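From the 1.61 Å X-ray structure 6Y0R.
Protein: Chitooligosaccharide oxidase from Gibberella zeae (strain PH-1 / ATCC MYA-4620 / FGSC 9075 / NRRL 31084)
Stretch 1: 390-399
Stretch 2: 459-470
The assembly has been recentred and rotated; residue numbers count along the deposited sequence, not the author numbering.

Stretch 1 (390-399) KPSDTAYVHR
Stretch 2 459-470: EMYWGSNVAKLE

Two distant stretches of one chain of the chitooligosaccharide oxidase, 390-399 and 459-470, meet over 426 Å² of buried surface, summed over both sides. The first is irregular: P391-D393 have helical phi/psi without the regular bonds, though D393 N reaches K390 O at 3.0 Å, and T394 (-136/171) extends the chain into A395. The second ends one helix at W462, passes through G463, and enters another that includes 466-470. Register is set by two CA pairs, V397 CA to W462 CA at 5.5 Å and A395 CA to N465 CA at 6.2 Å; residue numbers thus run in opposite senses along the contact.

N465 is the main polar link and, with 84 Å² covered, the most extensively covered residue. Its CA-to-CB bond points toward stretch 1, and chi1 -78° (m) with chi2 -17° carries the amide into the bend of that backbone. There ND2 donates to P391 O and to A395 O, both at 3.0 Å, with angles of 165° and 160°, so its two hydrogens serve two carbonyls four residues apart and tie the bend together. OD1 lies 3.7 Å from S392 CA. The N465 backbone is itself held, N465 N bonding to W462 O at 2.9 Å and N465 O accepting from L469 N at 3.0 Å.

V397, p at chi1 79°, directs its CB toward the turn that follows the first helix. V397 CB is 3.4 Å from W462 O, CG1 is 3.8 Å from Y461 O, and CG2 is 3.7 Å from S464 OG, so this apolar side chain packs largely against backbone carbonyls and a hydroxyl. G463 (48/-130) leaves helical phi/psi here, its N still bonded to E459 O at 2.8 Å. Positive phi favours glycine, and space does too: an ideal CB on G463 would point toward stretch 1 and sit a tight 3.5 Å from V397 CG1.

H398 starts sideways, but chi1 -62° (m) and chi2 -52° bring the end of its ring nearer the helix. NE2 donates to M460 O at 2.9 Å, angle 133°, with the carbonyl at the ring edge and near its plane. This uses a carbonyl near the helix end, where the chain turns away at G463. One water adds a bridge: it accepts from V397 N at 3.0 Å and donates to Y461 O at 2.6 Å.

W462 points its CA-to-CB bond away, yet with chi1 -62° (m) and chi2 -66° its indole edge meets A395 O, 3.6 Å from CD1. A395 CB makes the apolar contact, 3.9 Å from L469 CD2; L469 (m, t; -79°, 163°) begins sideways and reaches in with its end.

Within stretch 1, T394 (p, 62°) points away and takes R399 NH1 on OG1 at 3.1 Å, plus a weak bond from Y396 N to T394 OG1 at 3.3 Å. D393 (m, -74°) also points away, its OD2 accepting from K390 N at 2.9 Å.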

ATOM      1  N   LYS A 390      -7.378 -16.245   7.737  1.00 17.58           N
ATOM      2  CA  LYS A 390      -6.322 -17.185   7.326  1.00 18.85           C
ATOM      3  C   LYS A 390      -5.682 -16.646   6.054  1.00 18.93           C
ATOM      4  O   LYS A 390      -6.312 -15.936   5.318  1.00 18.28           O
ATOM      5  CB  LYS A 390      -6.892 -18.550   7.015  1.00 22.42           C
ATOM      6  CG  LYS A 390      -7.314 -19.325   8.238  1.00 23.15           C
ATOM      7  CD  LYS A 390      -7.842 -20.692   7.812  1.00 26.31           C
ATOM      8  CE  LYS A 390      -8.070 -21.595   9.008  1.00 27.99           C
ATOM      9  NZ  LYS A 390      -8.304 -22.991   8.565  1.00 29.21           N
ATOM     10  N   PRO A 391      -4.434 -17.039   5.762  1.00 19.47           N
ATOM     11  CA  PRO A 391      -3.778 -16.641   4.522  1.00 20.19           C
ATOM     12  C   PRO A 391      -4.594 -16.867   3.244  1.00 19.91           C
ATOM     13  O   PRO A 391      -4.526 -16.037   2.315  1.00 18.93           O
ATOM     14  CB  PRO A 391      -2.506 -17.501   4.538  1.00 20.18           C
ATOM     15  CG  PRO A 391      -2.190 -17.682   6.029  1.00 20.47           C
ATOM     16  CD  PRO A 391      -3.544 -17.790   6.674  1.00 21.43           C
ATOM     17  N   SER A 392      -5.409 -17.923   3.173  1.00 19.96           N
ATOM     18  CA  SER A 392      -6.163 -18.263   1.955  1.00 21.41           C
ATOM     19  C   SER A 392      -7.513 -17.546   1.888  1.00 20.39           C
ATOM     20  O   SER A 392      -8.186 -17.677   0.888  1.00 19.75           O
ATOM     21  CB  SER A 392      -6.326 -19.785   1.863  1.00 24.94           C
ATOM     22  OG  SER A 392      -7.006 -20.239   3.010  1.00 29.90           O
ATOM     23  N   ASP A 393      -7.932 -16.792   2.920  1.00 20.28           N
ATOM     24  CA  ASP A 393      -9.281 -16.164   2.930  1.00 20.53           C
ATOM     25  C   ASP A 393      -9.423 -15.030   1.897  1.00 19.67           C
ATOM     26  O   ASP A 393     -10.531 -14.752   1.407  1.00 21.08           O
ATOM     27  CB  ASP A 393      -9.623 -15.679   4.333  1.00 21.46           C
ATOM     28  CG  ASP A 393      -9.967 -16.764   5.331  1.00 24.15           C
ATOM     29  OD1 ASP A 393     -10.202 -17.931   4.911  1.00 26.28           O
ATOM     30  OD2 ASP A 393      -9.985 -16.435   6.538  1.00 24.77           O
ATOM     31  N   THR A 394      -8.331 -14.318   1.575  1.00 17.92           N
ATOM     32  CA  THR A 394      -8.292 -13.286   0.523  1.00 17.20           C
ATOM     33  C   THR A 394      -6.998 -13.538  -0.263  1.00 16.93           C
ATOM     34  O   THR A 394      -6.186 -14.329   0.213  1.00 17.04           O
ATOM     35  CB  THR A 394      -8.271 -11.865   1.099  1.00 17.93           C
ATOM     36  OG1 THR A 394      -7.096 -11.678   1.888  1.00 16.85           O
ATOM     37  CG2 THR A 394      -9.500 -11.549   1.938  1.00 19.82           C
ATOM     38  N   ALA A 395      -6.814 -12.858  -1.383  1.00 17.92           N
ATOM     39  CA  ALA A 395      -5.531 -12.947  -2.127  1.00 17.60           C
ATOM     40  C   ALA A 395      -4.381 -12.426  -1.259  1.00 18.02           C
ATOM     41  O   ALA A 395      -3.235 -12.849  -1.468  1.00 15.17           O
ATOM     42  CB  ALA A 395      -5.654 -12.184  -3.413  1.00 17.65           C
ATOM     43  N   TYR A 396      -4.631 -11.565  -0.263  1.00 16.15           N
ATOM     44  CA  TYR A 396      -3.586 -11.041   0.650  1.00 17.29           C
ATOM     45  C   TYR A 396      -3.113 -12.186   1.560  1.00 18.12           C
ATOM     46  O   TYR A 396      -3.872 -12.694   2.444  1.00 17.93           O
ATOM     47  CB  TYR A 396      -4.110  -9.863   1.474  1.00 16.98           C
ATOM     48  CG  TYR A 396      -3.051  -9.229   2.323  1.00 18.30           C
ATOM     49  CD1 TYR A 396      -2.742  -9.714   3.581  1.00 18.18           C
ATOM     50  CD2 TYR A 396      -2.334  -8.158   1.831  1.00 20.54           C
ATOM     51  CE1 TYR A 396      -1.747  -9.139   4.347  1.00 21.48           C
ATOM     52  CE2 TYR A 396      -1.328  -7.578   2.580  1.00 23.12           C
ATOM     53  CZ  TYR A 396      -1.036  -8.068   3.840  1.00 27.01           C
ATOM     54  OH  TYR A 396      -0.058  -7.480   4.593  1.00 38.08           O
ATOM     55  N   VAL A 397      -1.888 -12.638   1.363  1.00 17.18           N
ATOM     56  CA  VAL A 397      -1.437 -13.905   1.976  1.00 16.80           C
ATOM     57  C   VAL A 397      -0.815 -13.697   3.359  1.00 16.93           C
ATOM     58  O   VAL A 397      -0.789 -14.666   4.129  1.00 18.33           O
ATOM     59  CB  VAL A 397      -0.500 -14.644   1.019  1.00 16.42           C
ATOM     60  CG1 VAL A 397       0.905 -14.072   1.041  1.00 15.78           C
ATOM     61  CG2 VAL A 397      -0.471 -16.141   1.324  1.00 18.70           C
ATOM     62  N   HIS A 398      -0.257 -12.530   3.677  1.00 15.40           N
ATOM     63  CA  HIS A 398       0.663 -12.351   4.828  1.00 16.05           C
ATOM     64  C   HIS A 398      -0.145 -12.146   6.119  1.00 18.07           C
ATOM     65  O   HIS A 398      -0.018 -11.093   6.782  1.00 18.06           O
ATOM     66  CB  HIS A 398       1.671 -11.234   4.527  1.00 18.59           C
ATOM     67  CG  HIS A 398       2.536 -11.527   3.350  1.00 18.45           C
ATOM     68  ND1 HIS A 398       3.249 -12.717   3.225  1.00 20.93           N
ATOM     69  CD2 HIS A 398       2.869 -10.761   2.275  1.00 20.02           C
ATOM     70  CE1 HIS A 398       3.904 -12.671   2.065  1.00 20.92           C
ATOM     71  NE2 HIS A 398       3.693 -11.510   1.482  1.00 19.46           N
ATOM     72  N   ARG A 399      -0.976 -13.127   6.439  1.00 18.45           N
ATOM     73  CA  ARG A 399      -1.847 -13.095   7.647  1.00 17.88           C
ATOM     74  C   ARG A 399      -1.166 -13.791   8.830  1.00 20.92           C
ATOM     75  O   ARG A 399      -1.672 -13.667   9.991  1.00 22.58           O
ATOM     76  CB  ARG A 399      -3.134 -13.841   7.307  1.00 16.41           C
ATOM     77  CG  ARG A 399      -3.912 -13.270   6.138  1.00 16.54           C
ATOM     78  CD  ARG A 399      -4.474 -11.881   6.403  1.00 16.18           C
ATOM     79  NE  ARG A 399      -5.426 -11.430   5.404  1.00 15.92           N
ATOM     80  CZ  ARG A 399      -6.095 -10.311   5.450  1.00 17.15           C
ATOM     81  NH1 ARG A 399      -6.962 -10.038   4.498  1.00 17.38           N
ATOM     82  NH2 ARG A 399      -5.944  -9.519   6.504  1.00 16.63           N
ATOM     83  N   GLU A 459       5.985 -14.853  -5.891  1.00 19.23           N
ATOM     84  CA  GLU A 459       5.983 -15.694  -4.684  1.00 20.40           C
ATOM     85  C   GLU A 459       6.138 -14.829  -3.424  1.00 19.48           C
ATOM     86  O   GLU A 459       5.509 -15.162  -2.389  1.00 19.78           O
ATOM     87  CB  GLU A 459       7.062 -16.780  -4.833  1.00 25.02           C
ATOM     88  CG  GLU A 459       7.342 -17.504  -3.547  1.00 34.05           C
ATOM     89  CD  GLU A 459       8.575 -16.974  -2.811  1.00 47.90           C
ATOM     90  OE1 GLU A 459       9.725 -17.017  -3.403  1.00 56.97           O
ATOM     91  OE2 GLU A 459       8.413 -16.513  -1.655  1.00 48.45           O
ATOM     92  N   MET A 460       6.986 -13.790  -3.443  1.00 17.12           N
ATOM     93  CA  MET A 460       7.170 -12.908  -2.262  1.00 17.31           C
ATOM     94  C   MET A 460       5.834 -12.211  -1.931  1.00 16.25           C
ATOM     95  O   MET A 460       5.462 -12.109  -0.732  1.00 16.83           O
ATOM     96  CB  MET A 460       8.221 -11.842  -2.528  1.00 19.03           C
ATOM     97  CG  MET A 460       9.606 -12.347  -2.718  1.00 25.33           C
ATOM     98  SD  MET A 460      10.301 -12.724  -1.138  1.00 30.10           S
ATOM     99  CE  MET A 460      11.942 -13.233  -1.687  1.00 35.89           C
ATOM    100  N   TYR A 461       5.138 -11.718  -2.960  1.00 16.09           N
ATOM    101  CA  TYR A 461       3.922 -10.907  -2.698  1.00 15.49           C
ATOM    102  C   TYR A 461       2.720 -11.773  -2.304  1.00 15.00           C
ATOM    103  O   TYR A 461       1.964 -11.311  -1.417  1.00 17.00           O
ATOM    104  CB  TYR A 461       3.543 -10.041  -3.890  1.00 14.70           C
ATOM    105  CG  TYR A 461       4.579  -9.033  -4.327  1.00 15.33           C
ATOM    106  CD1 TYR A 461       5.383  -8.384  -3.411  1.00 15.86           C
ATOM    107  CD2 TYR A 461       4.809  -8.818  -5.675  1.00 16.28           C
ATOM    108  CE1 TYR A 461       6.346  -7.470  -3.814  1.00 16.51           C
ATOM    109  CE2 TYR A 461       5.751  -7.895  -6.097  1.00 16.71           C
ATOM    110  CZ  TYR A 461       6.529  -7.232  -5.165  1.00 15.84           C
ATOM    111  OH  TYR A 461       7.527  -6.364  -5.548  1.00 16.49           O
ATOM    112  N   TRP A 462       2.546 -12.945  -2.917  1.00 15.85           N
ATOM    113  CA  TRP A 462       1.282 -13.727  -2.782  1.00 16.40           C
ATOM    114  C   TRP A 462       1.521 -15.146  -2.241  1.00 17.40           C
ATOM    115  O   TRP A 462       0.522 -15.818  -1.967  1.00 17.31           O
ATOM    116  CB  TRP A 462       0.485 -13.703  -4.079  1.00 16.01           C
ATOM    117  CG  TRP A 462       0.057 -12.315  -4.465  1.00 15.69           C
ATOM    118  CD1 TRP A 462      -0.822 -11.510  -3.783  1.00 16.54           C
ATOM    119  CD2 TRP A 462       0.583 -11.520  -5.533  1.00 15.45           C
ATOM    120  NE1 TRP A 462      -0.919 -10.300  -4.420  1.00 16.72           N
ATOM    121  CE2 TRP A 462      -0.041 -10.260  -5.473  1.00 16.55           C
ATOM    122  CE3 TRP A 462       1.498 -11.763  -6.559  1.00 16.01           C
ATOM    123  CZ2 TRP A 462       0.189  -9.270  -6.416  1.00 17.33           C
ATOM    124  CZ3 TRP A 462       1.785 -10.751  -7.455  1.00 16.62           C
ATOM    125  CH2 TRP A 462       1.137  -9.523  -7.382  1.00 17.68           C
ATOM    126  N   GLY A 463       2.776 -15.604  -2.099  1.00 17.46           N
ATOM    127  CA  GLY A 463       3.079 -16.875  -1.422  1.00 19.27           C
ATOM    128  C   GLY A 463       2.214 -18.016  -1.913  1.00 18.33           C
ATOM    129  O   GLY A 463       2.050 -18.240  -3.147  1.00 19.17           O
ATOM    130  N   SER A 464       1.610 -18.728  -0.964  1.00 18.94           N
ATOM    131  CA  SER A 464       0.820 -19.945  -1.210  1.00 20.67           C
ATOM    132  C   SER A 464      -0.478 -19.649  -1.968  1.00 20.07           C
ATOM    133  O   SER A 464      -1.148 -20.605  -2.394  1.00 20.90           O
ATOM    134  CB  SER A 464       0.572 -20.638   0.111  1.00 22.90           C
ATOM    135  OG  SER A 464      -0.095 -19.773   1.007  1.00 25.70           O
ATOM    136  N   ASN A 465      -0.850 -18.375  -2.178  1.00 17.75           N
ATOM    137  CA  ASN A 465      -2.048 -18.002  -2.956  1.00 16.90           C
ATOM    138  C   ASN A 465      -1.756 -17.941  -4.458  1.00 16.24           C
ATOM    139  O   ASN A 465      -2.674 -17.749  -5.222  1.00 17.10           O
ATOM    140  CB  ASN A 465      -2.614 -16.659  -2.466  1.00 17.21           C
ATOM    141  CG  ASN A 465      -3.391 -16.813  -1.179  1.00 19.13           C
ATOM    142  OD1 ASN A 465      -3.785 -17.931  -0.816  1.00 19.77           O
ATOM    143  ND2 ASN A 465      -3.568 -15.704  -0.459  1.00 16.81           N
ATOM    144  N   VAL A 466      -0.506 -18.080  -4.888  1.00 16.56           N
ATOM    145  CA  VAL A 466      -0.188 -17.902  -6.331  1.00 18.28           C
ATOM    146  C   VAL A 466      -1.006 -18.900  -7.187  1.00 17.47           C
ATOM    147  O   VAL A 466      -1.556 -18.500  -8.222  1.00 17.57           O
ATOM    148  CB  VAL A 466       1.329 -17.972  -6.603  1.00 18.46           C
ATOM    149  CG1 VAL A 466       1.609 -18.091  -8.090  1.00 20.47           C
ATOM    150  CG2 VAL A 466       2.071 -16.760  -6.061  1.00 18.62           C
ATOM    151  N   ALA A 467      -1.062 -20.181  -6.819  1.00 21.00           N
ATOM    152  CA  ALA A 467      -1.722 -21.195  -7.659  1.00 21.26           C
ATOM    153  C   ALA A 467      -3.188 -20.839  -7.922  1.00 18.40           C
ATOM    154  O   ALA A 467      -3.621 -20.849  -9.099  1.00 20.47           O
ATOM    155  CB  ALA A 467      -1.584 -22.565  -7.006  1.00 22.16           C
ATOM    156  N   LYS A 468      -3.937 -20.474  -6.878  1.00 19.45           N
ATOM    157  CA  LYS A 468      -5.354 -20.063  -7.016  1.00 20.16           C
ATOM    158  C   LYS A 468      -5.449 -18.759  -7.813  1.00 18.93           C
ATOM    159  O   LYS A 468      -6.328 -18.645  -8.670  1.00 18.64           O
ATOM    160  CB  LYS A 468      -6.027 -19.979  -5.640  1.00 21.96           C
ATOM    161  CG  LYS A 468      -7.495 -19.601  -5.705  1.00 25.49           C
ATOM    162  CD  LYS A 468      -8.262 -19.817  -4.428  1.00 31.41           C
ATOM    163  CE  LYS A 468      -9.682 -19.299  -4.524  1.00 33.69           C
ATOM    164  NZ  LYS A 468     -10.339 -19.411  -3.204  1.00 38.78           N
ATOM    165  N   LEU A 469      -4.540 -17.794  -7.592  1.00 17.15           N
ATOM    166  CA  LEU A 469      -4.548 -16.539  -8.386  1.00 16.10           C
ATOM    167  C   LEU A 469      -4.335 -16.837  -9.877  1.00 16.75           C
ATOM    168  O   LEU A 469      -4.997 -16.199 -10.717  1.00 18.29           O
ATOM    169  CB  LEU A 469      -3.473 -15.576  -7.866  1.00 17.00           C
ATOM    170  CG  LEU A 469      -3.850 -14.823  -6.599  1.00 18.02           C
ATOM    171  CD1 LEU A 469      -2.602 -14.251  -5.948  1.00 17.94           C
ATOM    172  CD2 LEU A 469      -4.877 -13.739  -6.924  1.00 18.23           C
ATOM    173  N   GLU A 470      -3.479 -17.801 -10.219  1.00 18.04           N
ATOM    174  CA  GLU A 470      -3.262 -18.153 -11.654  1.00 18.61           C
ATOM    175  C   GLU A 470      -4.540 -18.719 -12.274  1.00 17.56           C
ATOM    176  O   GLU A 470      -4.795 -18.437 -13.444  1.00 18.52           O
ATOM    177  CB  GLU A 470      -2.113 -19.149 -11.777  1.00 20.35           C
ATOM    178  CG  GLU A 470      -0.781 -18.547 -11.379  1.00 19.68           C
ATOM    179  CD  GLU A 470       0.385 -19.509 -11.363  1.00 23.73           C
ATOM    180  OE1 GLU A 470       0.142 -20.719 -11.185  1.00 26.62           O
ATOM    181  OE2 GLU A 470       1.517 -19.048 -11.450  1.00 24.19           O
TER
HETATM  182  O   HOH W   1      -0.396 -10.782  -0.380  1.00 22.34           O